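Local coordinates for 16 kDa salivary peptide (Culex quinquefasciatus, PDB 7KCG), which is a mosquito salivary protein of unknown function, with a beta-trefoil fold that suggests possible sugar binding, at residues Q44-T49 with F55-N60; R21-S26 with Y136-V141; E64-S69 with H114-Q119; N74-F79 with V110-C115. One frame throughout, in Å; residues are numbered along the deposited sequence.

How the contacts relate
The four contacts illustrate how a beta-trefoil is held together both within hairpins and between chain regions far apart in sequence. Contact 1 is local, the hairpin of strands 45-51 and 54-59, and contact 3 opens on the next strand, 64-69. Contact 4 begins on strand 76-81, which pairs with 64-69. Contact 2 joins strand 22-29 to strand 138-142, its centre about 11 Å from those of contacts 1 and 3. Contacts 1 and 4, about 17 Å apart between centres, fall on opposite sides of the chain's centre. Contact 2 thus brings early and late parts of the chain together around the others, while contacts 3 and 4, centres about 5 Å apart, converge on one histidine, His114.

Contact 1 of 4, residues Q44-T49 with F55-N60; sequences QRWTIT and FRIRNN
Trp46 lays its indole against Asn59, its partner in a non-hydrogen-bonded antiparallel pair. A chi1 of -59° sets the indole beside the backbone N, where its six-membered ring meets Asn59. CB lies 3.6 Å from Arg58 O. CE3 meets Asn59 N at 3.5 Å and, obliquely, Ile57 CG2 at 3.7 Å. CZ3 comes next, 3.7 Å from Asn59 CB, which makes a CH-pi contact over the face of the six-membered ring. Asn59 ND2 stands over the same ring near its rim, the amide turned almost perpendicular to it, while Asn59 OD1 accepts from His62 N and indole NE1 bonds to Leu23 O. These strands, 45-51 and 54-59, form one hairpin of the beta-trefoil. Its hydrogen-bonded pairs, Thr47 with Arg58 and Thr49 with Arg56, are each closed by two backbone bonds, such as Thr47 N to Arg58 O at 2.8 Å. Further along the indole side of the sheet, Ile48 CG2 packs 3.6 Å from Phe55 CD1. On the other side Thr47 OG1 donates to Asn60 OD1, modelled so short that its exact length is doubtful. Arg56 leads away with its chain extended, and its NH1 forms a salt bridge with Glu65.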
# COMPACT_ATOMS: atom_id res chain seq x y z
N GLN A 44 6.24 -0.44 -10.70
CA GLN A 44 7.27 -0.48 -9.63
C GLN A 44 7.01 -1.74 -8.78
O GLN A 44 5.86 -2.01 -8.49
CB GLN A 44 7.29 0.86 -8.90
CG GLN A 44 8.47 1.76 -9.26
CD GLN A 44 9.32 1.23 -10.39
N ARG A 45 8.05 -2.46 -8.39
CA ARG A 45 7.89 -3.77 -7.73
C ARG A 45 7.80 -3.72 -6.20
O ARG A 45 8.46 -2.87 -5.60
CB ARG A 45 8.97 -4.72 -8.25
CG ARG A 45 8.78 -5.07 -9.72
CD ARG A 45 10.08 -5.25 -10.48
NE ARG A 45 10.49 -6.64 -10.51
CZ ARG A 45 10.13 -7.50 -11.45
NH1 ARG A 45 9.34 -7.12 -12.44
NH2 ARG A 45 10.56 -8.75 -11.41
N TRP A 46 6.92 -4.53 -5.63
CA TRP A 46 6.78 -4.67 -4.19
C TRP A 46 6.87 -6.15 -3.84
O TRP A 46 6.81 -7.03 -4.71
CB TRP A 46 5.46 -4.09 -3.69
CG TRP A 46 5.28 -2.64 -3.99
CD1 TRP A 46 4.98 -2.08 -5.20
CD2 TRP A 46 5.38 -1.56 -3.06
NE1 TRP A 46 4.89 -0.72 -5.08
CE2 TRP A 46 5.15 -0.37 -3.77
CE3 TRP A 46 5.65 -1.49 -1.69
CZ2 TRP A 46 5.16 0.87 -3.17
CZ3 TRP A 46 5.68 -0.25 -1.09
CH2 TRP A 46 5.43 0.92 -1.83
N THR A 47 7.02 -6.45 -2.54
CA THR A 47 6.97 -7.82 -2.07
C THR A 47 5.90 -7.95 -0.99
O THR A 47 5.94 -7.24 0.02
CB THR A 47 8.33 -8.29 -1.53
OG1 THR A 47 9.26 -8.37 -2.62
CG2 THR A 47 8.19 -9.67 -0.93
N ILE A 48 4.94 -8.84 -1.22
CA ILE A 48 3.86 -9.11 -0.28
C ILE A 48 4.13 -10.44 0.41
O ILE A 48 4.35 -11.46 -0.26
CB ILE A 48 2.49 -9.12 -0.98
CG1 ILE A 48 2.15 -7.71 -1.48
CG2 ILE A 48 1.43 -9.66 -0.04
CD1 ILE A 48 0.73 -7.57 -2.01
N THR A 49 4.08 -10.40 1.73
CA THR A 49 4.35 -11.61 2.53
C THR A 49 3.17 -11.82 3.47
O THR A 49 2.76 -10.88 4.12
CB THR A 49 5.65 -11.47 3.31
OG1 THR A 49 6.68 -10.95 2.47
CG2 THR A 49 6.11 -12.77 3.93
N PHE A 55 -1.07 -9.29 5.92
CA PHE A 55 0.02 -9.21 4.96
C PHE A 55 0.95 -8.07 5.34
O PHE A 55 0.50 -7.02 5.82
CB PHE A 55 -0.47 -8.98 3.52
CG PHE A 55 -1.33 -10.08 2.99
CD1 PHE A 55 -0.76 -11.20 2.43
CD2 PHE A 55 -2.71 -9.98 3.04
CE1 PHE A 55 -1.55 -12.24 1.95
CE2 PHE A 55 -3.52 -11.02 2.56
CZ PHE A 55 -2.94 -12.14 2.01
N ARG A 56 2.24 -8.26 5.09
CA ARG A 56 3.20 -7.17 5.07
C ARG A 56 3.52 -6.81 3.62
O ARG A 56 3.55 -7.67 2.74
CB ARG A 56 4.47 -7.54 5.81
CG ARG A 56 4.23 -7.77 7.30
CD ARG A 56 5.55 -7.82 8.06
NE ARG A 56 5.31 -7.92 9.49
CZ ARG A 56 5.54 -6.95 10.36
NH1 ARG A 56 6.05 -5.78 9.97
NH2 ARG A 56 5.28 -7.17 11.65
N ILE A 57 3.78 -5.52 3.39
CA ILE A 57 4.05 -4.98 2.07
C ILE A 57 5.38 -4.23 2.14
O ILE A 57 5.51 -3.28 2.91
CB ILE A 57 2.93 -4.04 1.59
CG1 ILE A 57 1.57 -4.76 1.58
CG2 ILE A 57 3.22 -3.48 0.19
CD1 ILE A 57 0.39 -3.79 1.35
N ARG A 58 6.34 -4.64 1.32
CA ARG A 58 7.70 -4.07 1.30
C ARG A 58 8.10 -3.58 -0.10
O ARG A 58 7.89 -4.29 -1.04
CB ARG A 58 8.71 -5.12 1.75
CG ARG A 58 10.06 -4.54 2.13
CD ARG A 58 10.97 -5.60 2.68
NE ARG A 58 10.56 -6.16 3.94
CZ ARG A 58 11.00 -5.77 5.10
NH1 ARG A 58 11.85 -4.77 5.18
NH2 ARG A 58 10.59 -6.36 6.19
N ASN A 59 8.66 -2.38 -0.16
CA ASN A 59 9.14 -1.77 -1.42
C ASN A 59 10.43 -2.47 -1.81
O ASN A 59 11.36 -2.36 -1.09
CB ASN A 59 9.40 -0.29 -1.24
CG ASN A 59 9.93 0.35 -2.50
OD1 ASN A 59 11.12 0.33 -2.74
ND2 ASN A 59 9.05 0.92 -3.28
N ASN A 60 10.41 -3.16 -2.95
CA ASN A 60 11.49 -4.02 -3.49
C ASN A 60 12.79 -3.27 -3.75
O ASN A 60 13.83 -3.84 -3.56
CB ASN A 60 11.11 -4.52 -4.87
CG ASN A 60 10.55 -5.92 -4.82
OD1 ASN A 60 10.15 -6.34 -3.77
ND2 ASN A 60 10.54 -6.64 -5.92

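Contact 2 of 4, residues R21-S26 with Y136-V141; sequences RYLAHS and YEWRIV
Leu23 and Trp138 meet inside the beta-trefoil, where strand 22-29 approaches strand 138-142 without pairing with it. The backbones stay well apart, with Leu23 CA 9.3 Å from Trp138 CA, and side chains bridge the gap. Strand 12-16 lies close to both: it pairs with 138-142, and its Ile14 shares a backbone hydrogen bond with Leu23 and also packs on Trp138. On the inner side the contact is apolar. Leu23 has its CG anti to the backbone N (chi1 -166°), which carries the methyl groups toward the indole; CD1 comes obliquely to the far end of the benzene ring, 4.2 Å from Trp138 CZ3 and 4.3 Å from Trp138 CH2. Phe39 and Ile107 also pack on Trp138, and its NE1 hydrogen-bonds to Leu116 O, which helps to fix the rotation of the ring. Leu23 and Trp138 are both buried, yet touch only lightly. The outer side is looser. Here Tyr22, whose ring also rests near Thr13 and Lys15, reaches with its hydroxyl toward Arg139, an exposed residue with a bent side chain. The approach is oblique to the guanidinium and too long for a hydrogen bond: Tyr22 OH lies 4.2 Å from Arg139 NH2 and 6.2 Å from Arg139 NH1.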
# COMPACT_ATOMS: atom_id res chain seq x y z
N ARG A 21 -2.19 4.68 -11.92
CA ARG A 21 -0.74 4.59 -11.86
C ARG A 21 -0.31 3.63 -10.74
O ARG A 21 -1.12 3.22 -9.91
CB ARG A 21 -0.11 5.98 -11.65
CG ARG A 21 -0.39 6.95 -12.79
CD ARG A 21 0.43 8.20 -12.62
NE ARG A 21 -0.06 9.05 -11.54
CZ ARG A 21 0.72 9.86 -10.82
NH1 ARG A 21 2.03 9.90 -11.06
NH2 ARG A 21 0.20 10.61 -9.85
N TYR A 22 0.97 3.29 -10.74
CA TYR A 22 1.52 2.27 -9.86
C TYR A 22 2.04 2.87 -8.57
O TYR A 22 2.71 3.91 -8.57
CB TYR A 22 2.65 1.52 -10.57
CG TYR A 22 2.16 0.68 -11.72
CD1 TYR A 22 2.02 1.23 -12.99
CD2 TYR A 22 1.81 -0.64 -11.53
CE1 TYR A 22 1.55 0.47 -14.04
CE2 TYR A 22 1.35 -1.41 -12.57
CZ TYR A 22 1.22 -0.85 -13.82
OH TYR A 22 0.75 -1.63 -14.86
N LEU A 23 1.74 2.21 -7.45
CA LEU A 23 2.32 2.61 -6.18
C LEU A 23 3.83 2.46 -6.26
O LEU A 23 4.35 1.50 -6.82
CB LEU A 23 1.77 1.75 -5.04
CG LEU A 23 2.01 2.24 -3.61
CD1 LEU A 23 1.28 3.55 -3.36
CD2 LEU A 23 1.58 1.19 -2.61
N ALA A 24 4.55 3.43 -5.68
CA ALA A 24 6.00 3.43 -5.81
C ALA A 24 6.61 4.16 -4.62
O ALA A 24 5.93 4.91 -3.91
CB ALA A 24 6.43 4.09 -7.13
N HIS A 25 7.90 3.92 -4.41
CA HIS A 25 8.67 4.75 -3.49
C HIS A 25 8.76 6.17 -4.03
O HIS A 25 8.56 6.42 -5.22
CB HIS A 25 10.08 4.18 -3.30
CG HIS A 25 10.99 4.42 -4.46
ND1 HIS A 25 11.64 5.62 -4.67
CD2 HIS A 25 11.35 3.61 -5.49
CE1 HIS A 25 12.36 5.54 -5.78
NE2 HIS A 25 12.21 4.33 -6.29
N SER A 26 9.09 7.10 -3.14
CA SER A 26 9.31 8.48 -3.52
C SER A 26 10.79 8.84 -3.41
O SER A 26 11.56 8.19 -2.69
CB SER A 26 8.49 9.44 -2.65
OG SER A 26 8.69 10.79 -3.05
N TYR A 136 -10.07 3.74 -3.41
CA TYR A 136 -9.59 2.80 -2.41
C TYR A 136 -9.23 1.44 -3.00
O TYR A 136 -8.86 0.54 -2.25
CB TYR A 136 -10.67 2.60 -1.33
CG TYR A 136 -10.99 3.84 -0.53
CD1 TYR A 136 -11.99 4.72 -0.95
CD2 TYR A 136 -10.31 4.14 0.64
CE1 TYR A 136 -12.29 5.87 -0.22
CE2 TYR A 136 -10.61 5.28 1.38
CZ TYR A 136 -11.59 6.14 0.95
OH TYR A 136 -11.89 7.27 1.68
N GLU A 137 -9.37 1.26 -4.31
CA GLU A 137 -9.30 -0.07 -4.90
C GLU A 137 -7.98 -0.23 -5.62
O GLU A 137 -7.53 0.68 -6.33
CB GLU A 137 -10.50 -0.29 -5.86
CG GLU A 137 -11.82 -0.32 -5.09
CD GLU A 137 -13.04 -0.49 -6.00
OE1 GLU A 137 -12.94 -0.11 -7.18
OE2 GLU A 137 -14.07 -0.99 -5.52
N TRP A 138 -7.34 -1.38 -5.42
CA TRP A 138 -5.98 -1.61 -5.89
C TRP A 138 -5.87 -2.92 -6.63
O TRP A 138 -6.29 -3.97 -6.11
CB TRP A 138 -4.99 -1.59 -4.71
CG TRP A 138 -5.06 -0.34 -3.93
CD1 TRP A 138 -5.95 -0.05 -2.94
CD2 TRP A 138 -4.22 0.81 -4.07
NE1 TRP A 138 -5.72 1.23 -2.46
CE2 TRP A 138 -4.65 1.77 -3.13
CE3 TRP A 138 -3.14 1.13 -4.90
CZ2 TRP A 138 -4.03 3.02 -2.98
CZ3 TRP A 138 -2.53 2.37 -4.76
CH2 TRP A 138 -2.98 3.29 -3.82
N ARG A 139 -5.27 -2.88 -7.82
CA ARG A 139 -5.02 -4.09 -8.60
C ARG A 139 -3.64 -4.64 -8.25
O ARG A 139 -2.63 -3.95 -8.44
CB ARG A 139 -5.12 -3.82 -10.10
CG ARG A 139 -4.92 -5.09 -10.94
CD ARG A 139 -5.26 -4.87 -12.42
NE ARG A 139 -4.08 -4.59 -13.24
CZ ARG A 139 -4.08 -3.82 -14.33
NH1 ARG A 139 -5.20 -3.23 -14.75
NH2 ARG A 139 -2.95 -3.62 -15.01
N ILE A 140 -3.60 -5.88 -7.77
CA ILE A 140 -2.37 -6.51 -7.29
C ILE A 140 -2.07 -7.69 -8.19
O ILE A 140 -2.83 -8.67 -8.22
CB ILE A 140 -2.51 -6.95 -5.82
CG1 ILE A 140 -2.81 -5.74 -4.94
CG2 ILE A 140 -1.25 -7.68 -5.38
CD1 ILE A 140 -3.08 -6.09 -3.49
N VAL A 141 -0.96 -7.62 -8.92
CA VAL A 141 -0.61 -8.64 -9.92
C VAL A 141 0.81 -9.15 -9.67
O VAL A 141 1.71 -8.36 -9.36
CB VAL A 141 -0.72 -8.09 -11.36
CG1 VAL A 141 -0.49 -9.20 -12.37
CG2 VAL A 141 -2.08 -7.42 -11.58

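Contact 3 of 4, residues E64-S69 with H114-Q119; sequences EELFES and HCLFTQ. With FMT (formic acid), chain C.
Glu68 reaches His114 through a fully extended side chain, chi1 and chi2 both at 180°, which carries the carboxylate straight out from the strand. His114, with chi1 -67°, swings its ring to the side of its own backbone N, and the imidazole presents its ND1 edge to the carboxylate. The resulting hydrogen bond is modelled at 2.5 Å from His114 ND1 to Glu68 OE2, a length whose exact value is doubtful, and it is not quite straight: the angle at the hydrogen is 145°. OE2 accepts through its syn lone pair, lying somewhat out of the imidazole plane, and the two flat groups are inclined by 34°. The other oxygen, Glu68 OE1, packs 3.4 Å from His114 CB and is buried with no polar partner in the model. Deeper in, Leu66 CD2 and Leu116 CD1 make a light apolar touch at 4.5 Å.

Phe67 and Ser69, on the other side of the strand, touch a formic acid molecule, probably a crystallisation component. Ser69 OG donates to its O2 at 2.8 Å, and Phe67 turns its ring edge to it. Arg34 and Gln70 bind the same molecule. Strand 64-69 runs between 54-59 and 76-81 in the large antiparallel sheet, whereas 115-118 pairs with 125-128. The Cys115-Cys131 disulfide ties the start of strand 115-118 to the chain just after strand 125-128, and the Glu68 to His114 bond joins strand 64-69 to the residue leading into 115-118.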
# COMPACT_ATOMS: atom_id res chain seq x y z
N GLU A 64 12.09 -1.42 2.09
CA GLU A 64 11.46 -0.77 3.23
C GLU A 64 9.99 -1.14 3.34
O GLU A 64 9.30 -1.28 2.32
CB GLU A 64 11.62 0.75 3.11
CG GLU A 64 13.08 1.20 3.13
CD GLU A 64 13.29 2.58 2.52
OE1 GLU A 64 12.30 3.22 2.10
OE2 GLU A 64 14.46 3.03 2.47
N GLU A 65 9.51 -1.31 4.57
CA GLU A 65 8.13 -1.72 4.82
C GLU A 65 7.18 -0.55 4.69
O GLU A 65 7.47 0.57 5.12
CB GLU A 65 7.98 -2.30 6.23
CG GLU A 65 8.53 -3.67 6.45
CD GLU A 65 8.04 -4.26 7.76
OE1 GLU A 65 8.41 -3.72 8.84
OE2 GLU A 65 7.28 -5.25 7.72
N LEU A 66 6.01 -0.81 4.11
CA LEU A 66 4.94 0.17 4.03
C LEU A 66 4.16 0.19 5.34
O LEU A 66 3.76 -0.86 5.84
CB LEU A 66 4.01 -0.18 2.87
CG LEU A 66 2.92 0.83 2.58
CD1 LEU A 66 3.53 2.03 1.91
CD2 LEU A 66 1.83 0.20 1.71
N PHE A 67 3.95 1.38 5.91
CA PHE A 67 3.19 1.42 7.16
C PHE A 67 2.43 2.74 7.27
O PHE A 67 2.72 3.70 6.57
CB PHE A 67 4.08 1.20 8.40
CG PHE A 67 4.94 2.38 8.77
CD1 PHE A 67 6.09 2.67 8.07
CD2 PHE A 67 4.61 3.17 9.87
CE1 PHE A 67 6.89 3.75 8.43
CE2 PHE A 67 5.41 4.26 10.24
CZ PHE A 67 6.54 4.54 9.52
N GLU A 68 1.42 2.74 8.14
CA GLU A 68 0.64 3.94 8.41
C GLU A 68 1.07 4.51 9.76
O GLU A 68 1.23 3.76 10.73
CB GLU A 68 -0.86 3.65 8.43
CG GLU A 68 -1.70 4.90 8.71
CD GLU A 68 -3.20 4.65 8.73
OE1 GLU A 68 -3.64 3.52 8.42
OE2 GLU A 68 -3.95 5.60 9.06
N SER A 69 1.20 5.83 9.81
CA SER A 69 1.84 6.52 10.92
C SER A 69 0.82 7.16 11.85
O SER A 69 -0.31 7.46 11.47
CB SER A 69 2.80 7.58 10.39
OG SER A 69 3.22 8.49 11.40
N HIS A 114 -7.68 1.76 8.43
CA HIS A 114 -7.79 2.70 7.33
C HIS A 114 -7.40 2.02 6.03
O HIS A 114 -6.46 1.21 6.00
CB HIS A 114 -6.89 3.93 7.53
CG HIS A 114 -7.31 4.80 8.67
ND1 HIS A 114 -6.48 5.76 9.21
CD2 HIS A 114 -8.46 4.86 9.38
CE1 HIS A 114 -7.11 6.38 10.20
NE2 HIS A 114 -8.31 5.84 10.32
N CYS A 115 -8.11 2.33 4.95
CA CYS A 115 -7.80 1.76 3.65
C CYS A 115 -6.90 2.73 2.88
O CYS A 115 -7.18 3.93 2.82
CB CYS A 115 -9.06 1.47 2.85
SG CYS A 115 -10.05 0.11 3.51
N LEU A 116 -5.86 2.18 2.26
CA LEU A 116 -5.00 2.96 1.39
C LEU A 116 -5.83 3.64 0.32
O LEU A 116 -6.76 3.05 -0.25
CB LEU A 116 -3.96 2.03 0.76
CG LEU A 116 -2.57 2.53 0.39
CD1 LEU A 116 -1.77 2.83 1.66
CD2 LEU A 116 -1.89 1.46 -0.44
N PHE A 117 -5.51 4.90 0.04
CA PHE A 117 -6.39 5.76 -0.74
C PHE A 117 -5.54 6.80 -1.46
O PHE A 117 -4.47 7.18 -0.98
CB PHE A 117 -7.43 6.40 0.21
CG PHE A 117 -8.09 7.65 -0.33
CD1 PHE A 117 -7.50 8.90 -0.18
CD2 PHE A 117 -9.35 7.58 -0.92
CE1 PHE A 117 -8.12 10.05 -0.65
CE2 PHE A 117 -9.98 8.73 -1.39
CZ PHE A 117 -9.36 9.96 -1.25
N THR A 118 -6.01 7.23 -2.63
CA THR A 118 -5.42 8.40 -3.26
C THR A 118 -6.52 9.31 -3.78
O THR A 118 -7.57 8.84 -4.22
CB THR A 118 -4.46 8.04 -4.40
OG1 THR A 118 -3.79 9.23 -4.85
CG2 THR A 118 -5.20 7.42 -5.58
N GLN A 119 -6.20 10.60 -3.81
CA GLN A 119 -7.22 11.59 -4.21
C GLN A 119 -7.53 11.49 -5.70
O GLN A 119 -8.70 11.31 -6.05
CB GLN A 119 -6.73 12.99 -3.89
CG GLN A 119 -7.86 13.96 -3.60
CD GLN A 119 -8.67 13.56 -2.40
OE1 GLN A 119 -8.17 13.53 -1.27
NE2 GLN A 119 -9.94 13.26 -2.62
C FMT C . 5.15 6.50 13.23
O1 FMT C . 4.08 6.29 13.75
O2 FMT C . 5.51 7.59 12.63

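Contact 4 of 4, residues N74-F79 with V110-C115; sequences NGNYVF and VKFSHC
Asn76 touches both Phe112 and His114, turning one end of its amide to each. The short side chain points from the start of strand 76-81 toward the facing loop, and its chi2 of 61° turns the amide so that nitrogen and oxygen go to different rings.

The first kind of interaction is a loose van der Waals touch over a ring face. Asn76 ND2 stands 4.1 Å above the plane of the Phe112 ring, displaced toward the rim, with CE1 of Phe112 its nearest atom. The amide is inclined to the ring by 51°, neither stacked flat nor upright. Lys111 CG covers the opposite face of the same ring, so Phe112 is packed between an amide nitrogen and an aliphatic chain. The polar partner of ND2 is Ser69 O, to which it makes a weak hydrogen bond.

Within the beta-trefoil this is a surface contact, in which the loop that follows strand 104-109 and leads into 115-118 lies against the beginning of strand 76-81. The loop's aromatic residues do the touching.

The second kind is a close contact of a polar atom at a ring edge. Asn76 OD1 comes near the plane of the imidazole, 3.5 Å from His114 CE1; the amide and imidazole planes are 65° apart. OD1 also lies 3.8 Å from His114 ND1, but that nitrogen is engaged by Glu68. Within the loop itself, Phe112 O helps to place this imidazole, lying 3.1 Å above the plane of the His114 ring and offset toward its rim.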
# COMPACT_ATOMS: atom_id res chain seq x y z
N ASN A 74 -3.44 16.13 6.73
CA ASN A 74 -4.92 16.17 6.82
C ASN A 74 -5.25 14.70 7.06
O ASN A 74 -5.92 14.36 8.05
N GLY A 75 -4.71 13.84 6.19
CA GLY A 75 -4.88 12.39 6.41
C GLY A 75 -3.73 11.83 7.20
O GLY A 75 -2.75 12.55 7.35
N ASN A 76 -3.85 10.59 7.70
CA ASN A 76 -2.71 9.94 8.38
C ASN A 76 -1.68 9.65 7.30
O ASN A 76 -2.09 9.24 6.21
CB ASN A 76 -3.04 8.68 9.18
CG ASN A 76 -4.02 8.85 10.32
OD1 ASN A 76 -5.16 9.24 10.10
ND2 ASN A 76 -3.60 8.48 11.52
N TYR A 77 -0.42 9.91 7.59
CA TYR A 77 0.67 9.66 6.67
C TYR A 77 0.82 8.16 6.42
O TYR A 77 0.62 7.34 7.31
CB TYR A 77 1.98 10.18 7.24
CG TYR A 77 2.26 11.65 7.03
CD1 TYR A 77 2.76 12.12 5.82
CD2 TYR A 77 2.07 12.57 8.06
CE1 TYR A 77 3.04 13.46 5.63
CE2 TYR A 77 2.35 13.92 7.87
CZ TYR A 77 2.84 14.36 6.66
OH TYR A 77 3.11 15.70 6.47
N VAL A 78 1.24 7.83 5.20
CA VAL A 78 1.68 6.49 4.83
C VAL A 78 3.13 6.61 4.41
O VAL A 78 3.45 7.40 3.52
CB VAL A 78 0.83 5.91 3.68
CG1 VAL A 78 1.45 4.62 3.20
CG2 VAL A 78 -0.60 5.71 4.14
N PHE A 79 4.01 5.82 5.04
CA PHE A 79 5.45 5.93 4.87
C PHE A 79 6.08 4.60 4.51
O PHE A 79 5.53 3.53 4.78
CB PHE A 79 6.15 6.38 6.17
CG PHE A 79 5.79 7.76 6.64
CD1 PHE A 79 5.93 8.84 5.80
CD2 PHE A 79 5.36 7.96 7.94
CE1 PHE A 79 5.63 10.11 6.25
CE2 PHE A 79 5.06 9.23 8.39
CZ PHE A 79 5.20 10.31 7.54
N VAL A 110 -4.07 -2.65 9.75
CA VAL A 110 -4.56 -3.38 10.92
C VAL A 110 -4.66 -2.45 12.12
O VAL A 110 -5.69 -2.38 12.80
CB VAL A 110 -3.64 -4.58 11.22
CG1 VAL A 110 -3.93 -5.14 12.61
CG2 VAL A 110 -3.77 -5.65 10.15
N LYS A 111 -3.58 -1.71 12.40
CA LYS A 111 -3.53 -0.84 13.56
C LYS A 111 -4.61 0.24 13.50
O LYS A 111 -5.32 0.48 14.49
CB LYS A 111 -2.15 -0.20 13.67
CG LYS A 111 -1.94 0.69 14.90
CD LYS A 111 -0.56 1.32 14.85
CE LYS A 111 -0.32 2.23 16.05
NZ LYS A 111 1.00 2.90 15.93
N PHE A 112 -4.76 0.89 12.35
CA PHE A 112 -5.57 2.10 12.27
C PHE A 112 -6.94 1.88 11.64
O PHE A 112 -7.77 2.80 11.68
CB PHE A 112 -4.84 3.18 11.49
CG PHE A 112 -3.70 3.81 12.25
CD1 PHE A 112 -3.95 4.64 13.32
CD2 PHE A 112 -2.39 3.58 11.88
CE1 PHE A 112 -2.91 5.23 14.01
CE2 PHE A 112 -1.34 4.17 12.57
CZ PHE A 112 -1.60 5.00 13.63
N SER A 113 -7.17 0.72 11.02
CA SER A 113 -8.43 0.42 10.32
C SER A 113 -8.71 1.42 9.20
O SER A 113 -9.85 1.85 9.01
CB SER A 113 -9.61 0.35 11.30
OG SER A 113 -9.46 -0.70 12.23
N HIS A 114 -7.68 1.76 8.43
CA HIS A 114 -7.79 2.70 7.33
C HIS A 114 -7.40 2.02 6.03
O HIS A 114 -6.46 1.21 6.00
CB HIS A 114 -6.89 3.93 7.53
CG HIS A 114 -7.31 4.80 8.67
ND1 HIS A 114 -6.48 5.76 9.21
CD2 HIS A 114 -8.46 4.86 9.38
CE1 HIS A 114 -7.11 6.38 10.20
NE2 HIS A 114 -8.31 5.84 10.32
N CYS A 115 -8.11 2.33 4.95
CA CYS A 115 -7.80 1.76 3.65
C CYS A 115 -6.90 2.73 2.88
O CYS A 115 -7.18 3.93 2.82
CB CYS A 115 -9.06 1.47 2.85
SG CYS A 115 -10.05 0.11 3.51